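Local coordinates for acetyl-CoA acetyltransferase A (Ascaris suum, PDB 6BJA), which probably catalyses the thiolase reaction, joining two acetyl-CoA molecules into acetoacetyl-CoA and coenzyme A, or the reverse, in lipid metabolism, at residues S23-A33 and G121-P129; V282-V290 and L301-S310. All blocks are in the same frame, centred on the assembly; numbering follows the deposited sequence.

How the interactions relate
Both contacts are built on the same mixed sheet, but in different halves of the thiolase chain and on opposite sides of its centre; their centres lie about 32 Å apart and their nearest atoms about 14 Å apart. Interaction 1 belongs to the N-terminal family region and ties the loop after strand 11-23 to segment 121-129, where strand 116-124 gives way to a 3-10 turn, with hydroxyls, amides, an arginine and two waters. Interaction 2, in the C-terminal region, lays helix 298-310 on strand 280-289, with small apolar side chains in the middle and polar groups at one end. Each is partly buried, and each also touches the second subunit.

Interaction 1: S23-A33 and G121-P129; sequences SFRSTLTSLSA and GSESMSNAP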
loop_
_atom_site.group_PDB
_atom_site.type_symbol
_atom_site.label_atom_id
_atom_site.label_comp_id
_atom_site.label_asym_id
_atom_site.label_seq_id
_atom_site.Cartn_x
_atom_site.Cartn_y
_atom_site.Cartn_z
ATOM N N SER A 23 -12.178 -22.991 4.793
ATOM C CA SER A 23 -12.589 -21.659 5.203
ATOM C C SER A 23 -11.572 -20.584 4.815
ATOM O O SER A 23 -10.420 -20.848 4.487
ATOM C CB SER A 23 -12.818 -21.619 6.705
ATOM O OG SER A 23 -13.839 -22.538 7.041
ATOM N N PHE A 24 -12.027 -19.345 4.851
ATOM C CA PHE A 24 -11.174 -18.205 4.558
ATOM C C PHE A 24 -10.002 -18.077 5.522
ATOM O O PHE A 24 -10.198 -18.100 6.746
ATOM C CB PHE A 24 -12.064 -16.973 4.604
ATOM C CG PHE A 24 -11.394 -15.682 4.259
ATOM C CD1 PHE A 24 -10.774 -15.492 3.027
ATOM C CD2 PHE A 24 -11.462 -14.615 5.134
ATOM C CE1 PHE A 24 -10.201 -14.267 2.701
ATOM C CE2 PHE A 24 -10.896 -13.385 4.815
ATOM C CZ PHE A 24 -10.268 -13.215 3.599
ATOM N N ARG A 25 -8.796 -17.935 4.964
ATOM C CA ARG A 25 -7.565 -17.792 5.737
ATOM C C ARG A 25 -7.392 -18.964 6.695
ATOM O O ARG A 25 -7.001 -18.786 7.845
ATOM C CB ARG A 25 -7.552 -16.476 6.519
ATOM C CG ARG A 25 -7.782 -15.210 5.687
ATOM C CD ARG A 25 -6.668 -14.961 4.701
ATOM N NE ARG A 25 -5.357 -14.872 5.336
ATOM C CZ ARG A 25 -4.196 -14.868 4.688
ATOM N NH1 ARG A 25 -4.152 -14.915 3.357
ATOM N NH2 ARG A 25 -3.060 -14.815 5.378
ATOM N N SER A 26 -7.671 -20.160 6.195
ATOM C CA SER A 26 -7.579 -21.384 6.987
ATOM C C SER A 26 -6.546 -22.339 6.399
ATOM O O SER A 26 -5.484 -21.917 5.935
ATOM C CB SER A 26 -8.966 -22.032 7.064
ATOM O OG SER A 26 -8.991 -23.093 8.013
ATOM N N THR A 27 -6.865 -23.627 6.425
ATOM C CA THR A 27 -5.918 -24.680 6.142
ATOM C C THR A 27 -5.253 -24.613 4.770
ATOM O O THR A 27 -4.097 -25.006 4.626
ATOM C CB THR A 27 -6.633 -26.025 6.297
ATOM O OG1 THR A 27 -7.246 -26.080 7.603
ATOM C CG2 THR A 27 -5.670 -27.193 6.121
ATOM N N LEU A 28 -5.955 -24.078 3.775
ATOM C CA LEU A 28 -5.406 -24.018 2.429
ATOM C C LEU A 28 -4.778 -22.667 2.088
ATOM O O LEU A 28 -4.442 -22.439 0.940
ATOM C CB LEU A 28 -6.488 -24.337 1.392
ATOM C CG LEU A 28 -7.120 -25.725 1.487
ATOM C CD1 LEU A 28 -8.152 -25.874 0.393
ATOM C CD2 LEU A 28 -6.065 -26.827 1.397
ATOM N N THR A 29 -4.593 -21.786 3.062
ATOM C CA THR A 29 -4.034 -20.458 2.766
ATOM C C THR A 29 -2.714 -20.518 2.011
ATOM O O THR A 29 -2.464 -19.713 1.125
ATOM C CB THR A 29 -3.817 -19.651 4.054
ATOM O OG1 THR A 29 -5.062 -19.463 4.718
ATOM C CG2 THR A 29 -3.248 -18.277 3.754
ATOM N N SER A 30 -1.864 -21.490 2.338
ATOM C CA SER A 30 -0.549 -21.549 1.722
ATOM C C SER A 30 -0.569 -22.092 0.294
ATOM O O SER A 30 0.465 -22.092 -0.399
ATOM C CB SER A 30 0.376 -22.398 2.584
ATOM O OG SER A 30 -0.020 -23.750 2.550
ATOM N N LEU A 31 -1.741 -22.535 -0.157
ATOM C CA LEU A 31 -1.894 -23.047 -1.511
ATOM C C LEU A 31 -2.641 -22.065 -2.395
ATOM O O LEU A 31 -3.660 -21.498 -2.008
ATOM C CB LEU A 31 -2.631 -24.382 -1.492
ATOM C CG LEU A 31 -1.907 -25.506 -0.730
ATOM C CD1 LEU A 31 -2.677 -26.753 -0.899
ATOM C CD2 LEU A 31 -0.473 -25.704 -1.218
ATOM N N SER A 32 -2.098 -21.844 -3.587
ATOM C CA SER A 32 -2.678 -20.927 -4.554
ATOM C C SER A 32 -3.790 -21.607 -5.325
ATOM O O SER A 32 -3.929 -22.832 -5.286
ATOM C CB SER A 32 -1.598 -20.457 -5.527
ATOM O OG SER A 32 -1.235 -21.546 -6.356
ATOM N N ALA A 33 -4.578 -20.816 -6.048
ATOM C CA ALA A 33 -5.557 -21.384 -6.956
ATOM C C ALA A 33 -4.900 -22.307 -7.994
ATOM O O ALA A 33 -5.500 -23.291 -8.423
ATOM C CB ALA A 33 -6.338 -20.281 -7.654
ATOM N N GLY A 121 -12.637 -25.644 -12.129
ATOM C CA GLY A 121 -12.651 -24.343 -11.502
ATOM C C GLY A 121 -11.782 -24.405 -10.269
ATOM O O GLY A 121 -11.672 -25.452 -9.629
ATOM N N SER A 122 -11.168 -23.273 -9.949
ATOM C CA SER A 122 -10.318 -23.141 -8.780
ATOM C C SER A 122 -10.374 -21.727 -8.262
ATOM O O SER A 122 -10.308 -20.770 -9.033
ATOM C CB SER A 122 -8.867 -23.483 -9.093
ATOM O OG SER A 122 -8.115 -23.543 -7.882
ATOM N N GLU A 123 -10.479 -21.588 -6.950
ATOM C CA GLU A 123 -10.506 -20.272 -6.356
ATOM C C GLU A 123 -9.836 -20.302 -5.008
ATOM O O GLU A 123 -10.138 -21.163 -4.173
ATOM C CB GLU A 123 -11.944 -19.760 -6.217
ATOM C CG GLU A 123 -12.022 -18.252 -6.034
ATOM C CD GLU A 123 -11.874 -17.494 -7.355
ATOM O OE1 GLU A 123 -12.663 -17.790 -8.283
ATOM O OE2 GLU A 123 -11.006 -16.593 -7.452
ATOM N N SER A 124 -8.901 -19.377 -4.808
ATOM C CA SER A 124 -8.293 -19.169 -3.505
ATOM C C SER A 124 -8.656 -17.774 -3.045
ATOM O O SER A 124 -7.930 -16.805 -3.301
ATOM C CB SER A 124 -6.785 -19.321 -3.557
ATOM O OG SER A 124 -6.214 -19.131 -2.272
ATOM N N MET A 125 -9.778 -17.664 -2.359
ATOM C CA MET A 125 -10.208 -16.361 -1.918
ATOM C C MET A 125 -9.308 -15.861 -0.787
ATOM O O MET A 125 -9.140 -14.653 -0.601
ATOM C CB MET A 125 -11.680 -16.413 -1.536
ATOM C CG MET A 125 -12.538 -16.840 -2.715
ATOM S SD MET A 125 -14.326 -16.956 -2.455
ATOM C CE MET A 125 -14.850 -15.218 -2.508
ATOM N N SER A 126 -8.658 -16.792 -0.088
ATOM C CA SER A 126 -7.674 -16.442 0.925
ATOM C C SER A 126 -6.535 -15.590 0.399
ATOM O O SER A 126 -5.918 -14.852 1.154
ATOM C CB SER A 126 -7.074 -17.703 1.531
ATOM O OG SER A 126 -8.044 -18.418 2.288
ATOM N N ASN A 127 -6.209 -15.751 -0.879
ATOM C CA ASN A 127 -5.061 -15.063 -1.452
ATOM C C ASN A 127 -5.416 -13.909 -2.383
ATOM O O ASN A 127 -4.536 -13.344 -3.043
ATOM C CB ASN A 127 -4.198 -16.079 -2.177
ATOM C CG ASN A 127 -3.418 -16.912 -1.209
ATOM O OD1 ASN A 127 -2.534 -16.399 -0.530
ATOM N ND2 ASN A 127 -3.755 -18.191 -1.109
ATOM N N ALA A 128 -6.685 -13.524 -2.421
ATOM C CA ALA A 128 -7.087 -12.335 -3.169
ATOM C C ALA A 128 -6.466 -11.102 -2.515
ATOM O O ALA A 128 -6.582 -10.914 -1.298
ATOM C CB ALA A 128 -8.587 -12.234 -3.189
ATOM N N PRO A 129 -5.804 -10.242 -3.301
ATOM C CA PRO A 129 -5.071 -9.132 -2.697
ATOM C C PRO A 129 -5.879 -7.861 -2.544
ATOM O O PRO A 129 -7.073 -7.848 -2.822
ATOM C CB PRO A 129 -3.938 -8.910 -3.689
ATOM C CG PRO A 129 -4.622 -9.151 -5.026
ATOM C CD PRO A 129 -5.539 -10.345 -4.747
HETATM O O HOH W 1 -1.752 -15.469 2.091
HETATM O O HOH W 2 -6.229 -21.418 -1.025
#
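Arg25 and Ser126 grip each other twice. The backbone N of Arg25 gives its hydrogen to Ser126 OG at 2.8 Å, and that hydroxyl also has Asp258 as a partner. The Arg25 side chain then turns back over the same residue. Its CB leads to CG, which sits 3.6 Å above the centre of the Phe24 ring; CD passes Ser126 O at 3.6 Å; and bends at chi2 and chi3 (-65° and -57°) bring the guanidinium round, with Thr29 CG2 over one face. At the tip, NH1 donates to Ser126 O at 2.8 Å, the acceptor lying almost in the guanidinium plane, and to a water that in turn donates to Asn127 OD1. The Phe24 ring, meanwhile, meets Met125 O at its edge.

Asn127 works from its other end: ND2 donates to Thr29 O at 3.0 Å in a nearly straight bond (168°) and to Ser124 OG within its own segment, which fixes the rotation of the amide. A second water links Leu31 O with Ser124 OG. Further along, Ala33 CB lies against Ser122 and Ser124, and Ser122 OG donates to Ala33 O at 2.7 Å on an in-plane lone pair. The Phe24 side chain is about 5 Å from bound coenzyme A. Across the contact, side chains and water satisfy carbonyls of a loop built from successive beta turns.

Interaction 2: V282-V290 and L301-S310; sequences VLSYAEAGV and LAVKQLLSQS
At the apolar centre the methyl group of Ala288 meets that of Ala302 at 3.8 Å and also touches Leu301 CB. Two residues earlier on the strand, Ala286 CB packs on Leu306 CB at 3.9 Å and comes to 3.4 Å from Ala302 O; with such small side chains the axes of strand segment 282-289 and helix segment 301-310 approach to 6.8 Å. Leu306 swings CG anti to its own N (chi1 -176°), which carries CD1 against the strand backbone, 3.6 Å from Tyr285 CA. Just beyond the strand, Val290 CG1 lies alongside Leu301 CD2, the two side chains running in opposite directions.

The polar edge belongs to Gln309. Its NE2 donates to Ser284 OG and to Tyr285 O, both at 2.8 Å; the carbonyl is approached from above its plane, 50° out of it. Gln305 NE2 donates to Gln309 OE1 in an almost straight bond, so both ends of the Gln309 amide are held.

This is helix-on-sheet packing in the C-terminal half of the thiolase fold, the two segments running roughly antiparallel at 144°. Leu306 also reaches strands 388-396 and 377-384, Val303 packs on helix 327-337, and from the other face of the strand Tyr285 makes an edge-to-face contact with Tyr113 of the second subunit.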
loop_
_atom_site.group_PDB
_atom_site.type_symbol
_atom_site.label_atom_id
_atom_site.label_comp_id
_atom_site.label_asym_id
_atom_site.label_seq_id
_atom_site.Cartn_x
_atom_site.Cartn_y
_atom_site.Cartn_z
ATOM N N VAL A 282 -23.438 -35.892 -20.548
ATOM C CA VAL A 282 -24.011 -34.553 -20.577
ATOM C C VAL A 282 -25.064 -34.508 -21.683
ATOM O O VAL A 282 -24.735 -34.675 -22.849
ATOM C CB VAL A 282 -22.955 -33.468 -20.817
ATOM C CG1 VAL A 282 -23.631 -32.099 -20.939
ATOM C CG2 VAL A 282 -21.926 -33.461 -19.707
ATOM N N LEU A 283 -26.327 -34.304 -21.309
ATOM C CA LEU A 283 -27.421 -34.366 -22.276
ATOM C C LEU A 283 -27.710 -33.024 -22.923
ATOM O O LEU A 283 -28.037 -32.960 -24.114
ATOM C CB LEU A 283 -28.685 -34.869 -21.610
ATOM C CG LEU A 283 -28.642 -36.297 -21.091
ATOM C CD1 LEU A 283 -30.002 -36.660 -20.546
ATOM C CD2 LEU A 283 -28.201 -37.266 -22.178
ATOM N N SER A 284 -27.600 -31.964 -22.134
ATOM C CA SER A 284 -27.988 -30.639 -22.584
ATOM C C SER A 284 -27.521 -29.587 -21.603
ATOM O O SER A 284 -27.185 -29.901 -20.449
ATOM C CB SER A 284 -29.511 -30.561 -22.746
ATOM O OG SER A 284 -29.896 -29.383 -23.436
ATOM N N TYR A 285 -27.516 -28.335 -22.050
ATOM C CA TYR A 285 -27.243 -27.215 -21.168
ATOM C C TYR A 285 -28.071 -26.012 -21.622
ATOM O O TYR A 285 -28.550 -25.967 -22.757
ATOM C CB TYR A 285 -25.751 -26.881 -21.153
ATOM C CG TYR A 285 -25.224 -26.433 -22.470
ATOM C CD1 TYR A 285 -25.355 -25.110 -22.827
ATOM C CD2 TYR A 285 -24.615 -27.308 -23.352
ATOM C CE1 TYR A 285 -24.912 -24.654 -23.989
ATOM C CE2 TYR A 285 -24.146 -26.838 -24.577
ATOM C CZ TYR A 285 -24.316 -25.496 -24.868
ATOM O OH TYR A 285 -23.897 -24.913 -26.044
ATOM N N ALA A 286 -28.231 -25.050 -20.727
ATOM C CA ALA A 286 -28.975 -23.841 -21.026
ATOM C C ALA A 286 -28.396 -22.694 -20.230
ATOM O O ALA A 286 -27.784 -22.893 -19.168
ATOM C CB ALA A 286 -30.434 -24.027 -20.707
ATOM N N GLU A 287 -28.609 -21.480 -20.737
ATOM C CA GLU A 287 -28.119 -20.282 -20.095
ATOM C C GLU A 287 -29.228 -19.248 -20.150
ATOM O O GLU A 287 -29.937 -19.168 -21.147
ATOM C CB GLU A 287 -26.867 -19.763 -20.795
ATOM C CG GLU A 287 -25.718 -20.783 -20.857
ATOM C CD GLU A 287 -24.569 -20.348 -21.762
ATOM O OE1 GLU A 287 -24.795 -20.171 -22.976
ATOM O OE2 GLU A 287 -23.434 -20.217 -21.268
ATOM N N ALA A 288 -29.376 -18.490 -19.076
ATOM C CA ALA A 288 -30.392 -17.453 -18.987
ATOM C C ALA A 288 -29.810 -16.167 -18.442
ATOM O O ALA A 288 -28.759 -16.157 -17.792
ATOM C CB ALA A 288 -31.531 -17.914 -18.111
ATOM N N GLY A 289 -30.479 -15.062 -18.731
ATOM C CA GLY A 289 -30.073 -13.801 -18.162
ATOM C C GLY A 289 -31.248 -12.894 -17.847
ATOM O O GLY A 289 -32.225 -12.838 -18.596
ATOM N N VAL A 290 -31.103 -12.163 -16.748
ATOM C CA VAL A 290 -32.104 -11.210 -16.277
ATOM C C VAL A 290 -31.420 -9.930 -15.789
ATOM O O VAL A 290 -30.201 -9.770 -15.908
ATOM C CB VAL A 290 -32.945 -11.828 -15.136
ATOM C CG1 VAL A 290 -33.659 -13.087 -15.605
ATOM C CG2 VAL A 290 -32.061 -12.147 -13.975
ATOM N N LEU A 301 -35.109 -19.864 -14.595
ATOM C CA LEU A 301 -35.323 -19.516 -15.996
ATOM C C LEU A 301 -34.466 -20.390 -16.906
ATOM O O LEU A 301 -34.936 -20.900 -17.923
ATOM C CB LEU A 301 -35.025 -18.033 -16.233
ATOM C CG LEU A 301 -35.533 -17.453 -17.543
ATOM C CD1 LEU A 301 -37.062 -17.548 -17.629
ATOM C CD2 LEU A 301 -35.074 -15.996 -17.641
ATOM N N ALA A 302 -33.219 -20.614 -16.510
ATOM C CA ALA A 302 -32.349 -21.471 -17.293
ATOM C C ALA A 302 -32.888 -22.897 -17.320
ATOM O O ALA A 302 -32.852 -23.563 -18.352
ATOM C CB ALA A 302 -30.941 -21.438 -16.735
ATOM N N VAL A 303 -33.387 -23.367 -16.180
ATOM C CA VAL A 303 -33.913 -24.729 -16.091
ATOM C C VAL A 303 -35.185 -24.895 -16.937
ATOM O O VAL A 303 -35.359 -25.920 -17.586
ATOM C CB VAL A 303 -34.192 -25.108 -14.627
ATOM C CG1 VAL A 303 -35.053 -26.382 -14.529
ATOM C CG2 VAL A 303 -32.885 -25.267 -13.892
ATOM N N LYS A 304 -36.054 -23.889 -16.955
ATOM C CA LYS A 304 -37.259 -23.979 -17.782
ATOM C C LYS A 304 -36.872 -24.197 -19.248
ATOM O O LYS A 304 -37.436 -25.052 -19.924
ATOM C CB LYS A 304 -38.124 -22.725 -17.613
ATOM C CG LYS A 304 -38.831 -22.708 -16.284
ATOM C CD LYS A 304 -39.602 -21.417 -16.050
ATOM C CE LYS A 304 -40.132 -21.383 -14.644
ATOM N NZ LYS A 304 -40.942 -22.603 -14.373
ATOM N N GLN A 305 -35.851 -23.474 -19.701
ATOM C CA GLN A 305 -35.333 -23.614 -21.058
ATOM C C GLN A 305 -34.722 -24.995 -21.258
ATOM O O GLN A 305 -34.997 -25.676 -22.236
ATOM C CB GLN A 305 -34.298 -22.529 -21.338
ATOM C CG GLN A 305 -33.682 -22.572 -22.728
ATOM C CD GLN A 305 -34.717 -22.526 -23.834
ATOM O OE1 GLN A 305 -35.646 -21.715 -23.800
ATOM N NE2 GLN A 305 -34.567 -23.403 -24.819
ATOM N N LEU A 306 -33.913 -25.410 -20.293
ATOM C CA LEU A 306 -33.257 -26.713 -20.336
ATOM C C LEU A 306 -34.257 -27.860 -20.502
ATOM O O LEU A 306 -34.082 -28.744 -21.336
ATOM C CB LEU A 306 -32.445 -26.908 -19.057
ATOM C CG LEU A 306 -31.593 -28.168 -18.914
ATOM C CD1 LEU A 306 -30.427 -28.144 -19.882
ATOM C CD2 LEU A 306 -31.086 -28.306 -17.489
ATOM N N LEU A 307 -35.314 -27.834 -19.697
ATOM C CA LEU A 307 -36.304 -28.906 -19.689
ATOM C C LEU A 307 -37.155 -28.858 -20.959
ATOM O O LEU A 307 -37.443 -29.893 -21.548
ATOM C CB LEU A 307 -37.180 -28.805 -18.445
ATOM C CG LEU A 307 -36.508 -29.038 -17.089
ATOM C CD1 LEU A 307 -37.528 -28.847 -15.974
ATOM C CD2 LEU A 307 -35.918 -30.428 -17.003
ATOM N N SER A 308 -37.538 -27.654 -21.374
ATOM C CA SER A 308 -38.314 -27.470 -22.600
ATOM C C SER A 308 -37.613 -28.073 -23.815
ATOM O O SER A 308 -38.194 -28.878 -24.537
ATOM C CB SER A 308 -38.577 -25.986 -22.858
ATOM O OG SER A 308 -39.306 -25.826 -24.061
ATOM N N GLN A 309 -36.356 -27.701 -24.023
ATOM C CA GLN A 309 -35.612 -28.154 -25.193
ATOM C C GLN A 309 -35.287 -29.640 -25.137
ATOM O O GLN A 309 -34.942 -30.246 -26.156
ATOM C CB GLN A 309 -34.323 -27.334 -25.347
ATOM C CG GLN A 309 -33.262 -27.566 -24.278
ATOM C CD GLN A 309 -32.186 -26.478 -24.247
ATOM O OE1 GLN A 309 -32.393 -25.359 -24.723
ATOM N NE2 GLN A 309 -31.030 -26.804 -23.677
ATOM N N SER A 310 -35.391 -30.224 -23.945
ATOM C CA SER A 310 -35.055 -31.626 -23.728
ATOM C C SER A 310 -36.294 -32.523 -23.704
ATOM O O SER A 310 -36.182 -33.741 -23.606
ATOM C CB SER A 310 -34.275 -31.767 -22.413
ATOM O OG SER A 310 -33.016 -31.111 -22.516
#